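Local coordinates for protein nuclear receptor subfamily 0 group B member 1 (Mus musculus, PDB 3F5C) that acts as a transcriptional corepressor that lacks a DNA-binding domain and inhibits other nuclear receptors, such as LRH-1, by forming heterodimers with them, at residues S161-C166 against S229-L234; L169-E175 against R223-L227. The contacts are given in a common frame with arbitrary orientation. Numbering follows the deposited sequence.

Both contacts lie in the ligand-binding domain of this nuclear receptor and share helix 222-234. Contact 1 uses its C-terminal part and packs it against helix 155-168. Contact 2 uses its N-terminal part, which meets the turn from helix 155-168 into helix 173-184. Helix 155-168 runs antiparallel to helix 222-234 in contact 1, and the turn that follows it makes contact 2. The two centres are about 11 Å apart, on the same side of the chain's centre. They touch through packing of Cys166 O on Ile171 CG1, 3.6 Å apart. Contact 1 is mainly apolar, while contact 2 combines a salt-bridge network with packing of Leu169. No other protein chain of the assembly touches either of them.

Contact 1: residues S161-C166 against S229-L234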
loop_
_atom_site.group_PDB
_atom_site.type_symbol
_atom_site.label_atom_id
_atom_site.label_comp_id
_atom_site.label_asym_id
_atom_site.label_seq_id
_atom_site.Cartn_x
_atom_site.Cartn_y
_atom_site.Cartn_z
ATOM N N SER B 161 12.256 31.181 -19.159
ATOM C CA SER B 161 12.561 30.048 -20.037
ATOM C C SER B 161 12.029 28.733 -19.450
ATOM O O SER B 161 11.286 27.991 -20.099
ATOM C CB SER B 161 14.064 29.924 -20.277
ATOM O OG SER B 161 14.631 31.155 -20.658
ATOM N N PHE B 162 12.411 28.450 -18.213
ATOM C CA PHE B 162 11.937 27.252 -17.543
ATOM C C PHE B 162 10.405 27.202 -17.501
ATOM O O PHE B 162 9.795 26.231 -17.952
ATOM C CB PHE B 162 12.522 27.151 -16.130
ATOM C CG PHE B 162 11.921 26.056 -15.315
ATOM C CD1 PHE B 162 12.242 24.738 -15.557
ATOM C CD2 PHE B 162 11.012 26.340 -14.311
ATOM C CE1 PHE B 162 11.656 23.719 -14.803
ATOM C CE2 PHE B 162 10.438 25.337 -13.556
ATOM C CZ PHE B 162 10.765 24.033 -13.802
ATOM N N PHE B 163 9.781 28.245 -16.967
ATOM C CA PHE B 163 8.330 28.263 -16.862
ATOM C C PHE B 163 7.724 27.867 -18.200
ATOM O O PHE B 163 6.950 26.917 -18.292
ATOM C CB PHE B 163 7.850 29.655 -16.463
ATOM C CG PHE B 163 7.857 29.908 -14.981
ATOM C CD1 PHE B 163 8.866 29.413 -14.170
ATOM C CD2 PHE B 163 6.865 30.665 -14.400
ATOM C CE1 PHE B 163 8.872 29.655 -12.802
ATOM C CE2 PHE B 163 6.871 30.912 -13.035
ATOM C CZ PHE B 163 7.875 30.406 -12.244
ATOM N N PHE B 164 8.104 28.593 -19.241
ATOM C CA PHE B 164 7.558 28.352 -20.554
ATOM C C PHE B 164 7.784 26.924 -20.989
ATOM O O PHE B 164 6.868 26.280 -21.478
ATOM C CB PHE B 164 8.149 29.315 -21.571
ATOM C CG PHE B 164 7.712 30.747 -21.377
ATOM C CD1 PHE B 164 6.517 31.203 -21.910
ATOM C CD2 PHE B 164 8.498 31.638 -20.662
ATOM C CE1 PHE B 164 6.115 32.523 -21.729
ATOM C CE2 PHE B 164 8.103 32.958 -20.482
ATOM C CZ PHE B 164 6.911 33.399 -21.015
ATOM N N LYS B 165 8.994 26.414 -20.814
ATOM C CA LYS B 165 9.235 25.025 -21.183
ATOM C C LYS B 165 8.206 24.111 -20.551
ATOM O O LYS B 165 7.679 23.224 -21.211
ATOM C CB LYS B 165 10.639 24.548 -20.818
ATOM C CG LYS B 165 11.066 23.372 -21.671
ATOM C CD LYS B 165 11.145 23.802 -23.167
ATOM C CE LYS B 165 10.968 22.654 -24.169
ATOM N NZ LYS B 165 12.073 21.663 -24.147
ATOM N N CYS B 166 7.916 24.331 -19.272
ATOM C CA CYS B 166 6.986 23.477 -18.549
ATOM C C CYS B 166 5.629 23.583 -19.185
ATOM O O CYS B 166 4.953 22.588 -19.414
ATOM C CB CYS B 166 6.875 23.915 -17.095
ATOM S SG CYS B 166 8.343 23.624 -16.136
ATOM N N SER B 229 14.128 17.330 -19.830
ATOM C CA SER B 229 14.418 18.548 -20.569
ATOM C C SER B 229 14.198 19.758 -19.682
ATOM O O SER B 229 15.047 20.630 -19.591
ATOM C CB SER B 229 13.502 18.625 -21.782
ATOM O OG SER B 229 13.712 19.816 -22.487
ATOM N N ALA B 230 13.047 19.797 -19.020
ATOM C CA ALA B 230 12.703 20.874 -18.084
ATOM C C ALA B 230 13.545 20.840 -16.822
ATOM O O ALA B 230 13.945 21.878 -16.314
ATOM C CB ALA B 230 11.236 20.810 -17.708
ATOM N N LEU B 231 13.796 19.644 -16.308
ATOM C CA LEU B 231 14.690 19.464 -15.170
ATOM C C LEU B 231 16.075 20.065 -15.421
ATOM O O LEU B 231 16.612 20.809 -14.603
ATOM C CB LEU B 231 14.832 17.979 -14.852
ATOM C CG LEU B 231 13.628 17.267 -14.232
ATOM C CD1 LEU B 231 13.822 15.752 -14.256
ATOM C CD2 LEU B 231 13.398 17.739 -12.823
ATOM N N PHE B 232 16.658 19.722 -16.556
ATOM C CA PHE B 232 17.936 20.298 -16.968
ATOM C C PHE B 232 17.908 21.824 -17.015
ATOM O O PHE B 232 18.863 22.492 -16.647
ATOM C CB PHE B 232 18.316 19.736 -18.336
ATOM C CG PHE B 232 19.448 20.441 -18.991
ATOM C CD1 PHE B 232 20.756 20.039 -18.768
ATOM C CD2 PHE B 232 19.212 21.480 -19.848
ATOM C CE1 PHE B 232 21.813 20.674 -19.393
ATOM C CE2 PHE B 232 20.258 22.116 -20.466
ATOM C CZ PHE B 232 21.561 21.716 -20.242
ATOM N N LEU B 233 16.800 22.371 -17.469
ATOM C CA LEU B 233 16.669 23.804 -17.582
ATOM C C LEU B 233 16.483 24.459 -16.206
ATOM O O LEU B 233 16.610 25.676 -16.050
ATOM C CB LEU B 233 15.499 24.105 -18.507
ATOM C CG LEU B 233 15.450 25.503 -19.099
ATOM C CD1 LEU B 233 16.795 25.898 -19.654
ATOM C CD2 LEU B 233 14.384 25.552 -20.157
ATOM N N LEU B 234 16.208 23.629 -15.208
ATOM C CA LEU B 234 15.938 24.086 -13.847
ATOM C C LEU B 234 17.200 24.206 -13.024
ATOM O O LEU B 234 17.315 25.069 -12.163
ATOM C CB LEU B 234 15.017 23.102 -13.135
ATOM C CG LEU B 234 14.464 23.463 -11.754
ATOM C CD1 LEU B 234 13.576 24.687 -11.779
ATOM C CD2 LEU B 234 13.694 22.291 -11.206
#
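This is an antiparallel helix-helix packing contact between helix 155-168 and helix 222-234. The short segments run at 170° to each other, with their axes 9.4 Å apart at closest approach. In register, Phe162 pairs with Leu233 and Lys165 with Ala230, their CA atoms 5.9 and 6.2 Å apart. The Phe162 side chain, with chi1 t, reaches in between the helices. Leu234 CD1 sits over one face of the Phe162 ring, 3.6 Å from its centroid, in a CH-pi contact. At the ring edge, Phe162 CE1 lies 3.3 Å from Ala230 O. The pair belongs to the all-helical nuclear receptor ligand-binding fold. Helix 78-99 lies alongside, with Leu95 touching Phe162 and Pro91 and Met94 touching Leu234. Ala230 points its CB toward helix 155-168, 4.3 Å from Cys166 SG. Leu233 CD2 packs 3.9 Å from Lys165 CB and 4.0 Å from Phe162 CA. At the edge of the interface, Lys165 NZ gives a weak hydrogen bond of 3.0 Å to Ser229 OG.

Contact 2: residues L169-E175 against R223-L227; sequences LNIDTKE and RSAEL
Segment 169-175 is a turn that leads into a helix, and segment 223-227 is fully helical. Leu169 has phi/psi of -100/-5. Asn170 leaves the preceding helix with positive phi (53/57). Ile171 and Asp172 are extended, at -78/126 and -80/161. The helix starts at Thr173. The closest CA pair across the segments is Leu169 and Glu226, 7.5 Å apart.

Asp172 is the N-cap, with chi1 p. Asp172 OD1 accepts from Glu175 N at 2.7 Å, and Glu175 OE2 accepts from Asp172 N at 3.1 Å. These reciprocal bonds make a capping box at the start of helix 173-184, within the helical ligand-binding domain of nuclear receptors. Glu175, with chi1 m, chi2 149° and chi3 -179°, points its CA-to-CB bond toward the other segment. Glu175 OE1 makes a salt bridge of 2.7 Å to Arg223 NH1. Glu175 thus completes the capping box of its own helix and joins that helix to helix 222-234.

The Arg223 side chain (chi1 -135°, chi2 m, chi3 t, chi4 91°) brings its guanidinium to the turn. Arg223 NH2 gives a weak hydrogen bond of 2.5 Å to Leu169 O, with an N-H...O angle of 116°. Arg223 NE forms a salt bridge of 3.0 Å with Glu226 OE1. Arg223 therefore links Glu175 and Glu226 in one salt-bridge network. Leu169 O and Glu175 OE1 both lie at the guanidinium edge, near its plane. Leu169, with chi1 m and chi2 t, packs on helix 222-234: CD1 is 3.1 Å from Glu226 O, and CD2 is 3.2 Å from Glu226 OE1. His212 on helix 195-216 touches Asp172 and Glu175.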
loop_
_atom_site.group_PDB
_atom_site.type_symbol
_atom_site.label_atom_id
_atom_site.label_comp_id
_atom_site.label_asym_id
_atom_site.label_seq_id
_atom_site.Cartn_x
_atom_site.Cartn_y
_atom_site.Cartn_z
ATOM N N LEU B 169 4.950 21.984 -22.409
ATOM C CA LEU B 169 4.970 20.522 -22.288
ATOM C C LEU B 169 3.681 19.925 -21.666
ATOM O O LEU B 169 3.527 18.700 -21.567
ATOM C CB LEU B 169 6.216 20.070 -21.511
ATOM C CG LEU B 169 7.525 19.898 -22.283
ATOM C CD1 LEU B 169 8.683 19.637 -21.348
ATOM C CD2 LEU B 169 7.399 18.758 -23.251
ATOM N N ASN B 170 2.773 20.799 -21.230
ATOM C CA ASN B 170 1.459 20.398 -20.722
ATOM C C ASN B 170 1.515 19.357 -19.622
ATOM O O ASN B 170 0.872 18.311 -19.706
ATOM C CB ASN B 170 0.587 19.878 -21.856
ATOM C CG ASN B 170 0.331 20.919 -22.892
ATOM O OD1 ASN B 170 0.497 20.678 -24.088
ATOM N ND2 ASN B 170 -0.050 22.110 -22.441
ATOM N N ILE B 171 2.229 19.681 -18.560
ATOM C CA ILE B 171 2.429 18.749 -17.470
ATOM C C ILE B 171 1.213 18.617 -16.527
ATOM O O ILE B 171 0.704 19.611 -15.998
ATOM C CB ILE B 171 3.676 19.159 -16.691
ATOM C CG1 ILE B 171 4.807 19.423 -17.664
ATOM C CG2 ILE B 171 4.092 18.073 -15.733
ATOM C CD1 ILE B 171 6.025 19.894 -17.024
ATOM N N ASP B 172 0.752 17.383 -16.324
ATOM C CA ASP B 172 -0.366 17.138 -15.420
ATOM C C ASP B 172 0.081 17.125 -13.965
ATOM O O ASP B 172 1.263 16.973 -13.662
ATOM C CB ASP B 172 -1.120 15.849 -15.781
ATOM C CG ASP B 172 -0.255 14.613 -15.677
ATOM O OD1 ASP B 172 0.809 14.717 -15.051
ATOM O OD2 ASP B 172 -0.632 13.543 -16.213
ATOM N N THR B 173 -0.876 17.297 -13.063
ATOM C CA THR B 173 -0.566 17.427 -11.650
ATOM C C THR B 173 0.237 16.225 -11.189
ATOM O O THR B 173 1.094 16.323 -10.305
ATOM C CB THR B 173 -1.848 17.546 -10.818
ATOM O OG1 THR B 173 -2.680 16.419 -11.084
ATOM C CG2 THR B 173 -2.616 18.796 -11.193
ATOM N N LYS B 174 -0.038 15.092 -11.817
ATOM C CA LYS B 174 0.616 13.848 -11.450
ATOM C C LYS B 174 2.130 13.918 -11.726
ATOM O O LYS B 174 2.928 13.703 -10.823
ATOM C CB LYS B 174 -0.053 12.671 -12.171
ATOM C CG LYS B 174 -0.044 11.370 -11.393
ATOM C CD LYS B 174 -1.240 10.494 -11.757
ATOM C CE LYS B 174 -1.206 9.132 -11.047
ATOM N NZ LYS B 174 -0.076 8.260 -11.488
ATOM N N GLU B 175 2.510 14.246 -12.962
ATOM C CA GLU B 175 3.920 14.397 -13.363
ATOM C C GLU B 175 4.639 15.454 -12.525
ATOM O O GLU B 175 5.744 15.229 -12.024
ATOM C CB GLU B 175 4.041 14.767 -14.852
ATOM C CG GLU B 175 3.649 13.664 -15.836
ATOM C CD GLU B 175 3.060 14.182 -17.155
ATOM O OE1 GLU B 175 2.683 13.361 -18.020
ATOM O OE2 GLU B 175 2.962 15.408 -17.336
ATOM N N ARG B 223 8.700 10.976 -23.978
ATOM C CA ARG B 223 8.187 11.842 -22.916
ATOM C C ARG B 223 9.182 11.971 -21.785
ATOM O O ARG B 223 9.243 13.006 -21.126
ATOM C CB ARG B 223 6.862 11.348 -22.353
ATOM C CG ARG B 223 5.828 12.449 -22.176
ATOM C CD ARG B 223 6.428 13.688 -21.592
ATOM N NE ARG B 223 5.539 14.846 -21.686
ATOM C CZ ARG B 223 4.663 15.189 -20.744
ATOM N NH1 ARG B 223 4.549 14.446 -19.641
ATOM N NH2 ARG B 223 3.897 16.269 -20.907
ATOM N N SER B 224 9.966 10.921 -21.562
ATOM C CA SER B 224 11.016 10.968 -20.549
ATOM C C SER B 224 12.021 12.082 -20.834
ATOM O O SER B 224 12.310 12.896 -19.965
ATOM C CB SER B 224 11.743 9.631 -20.471
ATOM O OG SER B 224 12.819 9.710 -19.558
ATOM N N ALA B 225 12.549 12.106 -22.058
ATOM C CA ALA B 225 13.470 13.146 -22.500
ATOM C C ALA B 225 12.821 14.507 -22.361
ATOM O O ALA B 225 13.477 15.473 -22.006
ATOM C CB ALA B 225 13.883 12.914 -23.927
ATOM N N GLU B 226 11.527 14.590 -22.638
ATOM C CA GLU B 226 10.815 15.857 -22.531
ATOM C C GLU B 226 10.815 16.366 -21.109
ATOM O O GLU B 226 10.913 17.557 -20.862
ATOM C CB GLU B 226 9.380 15.705 -23.021
ATOM C CG GLU B 226 9.276 15.402 -24.501
ATOM C CD GLU B 226 7.883 15.628 -25.050
ATOM O OE1 GLU B 226 6.917 15.727 -24.258
ATOM O OE2 GLU B 226 7.758 15.709 -26.289
ATOM N N LEU B 227 10.706 15.450 -20.169
ATOM C CA LEU B 227 10.653 15.841 -18.780
ATOM C C LEU B 227 12.027 16.217 -18.281
ATOM O O LEU B 227 12.185 17.233 -17.630
ATOM C CB LEU B 227 10.086 14.710 -17.926
ATOM C CG LEU B 227 8.621 14.361 -18.182
ATOM C CD1 LEU B 227 8.142 13.378 -17.138
ATOM C CD2 LEU B 227 7.745 15.601 -18.192
#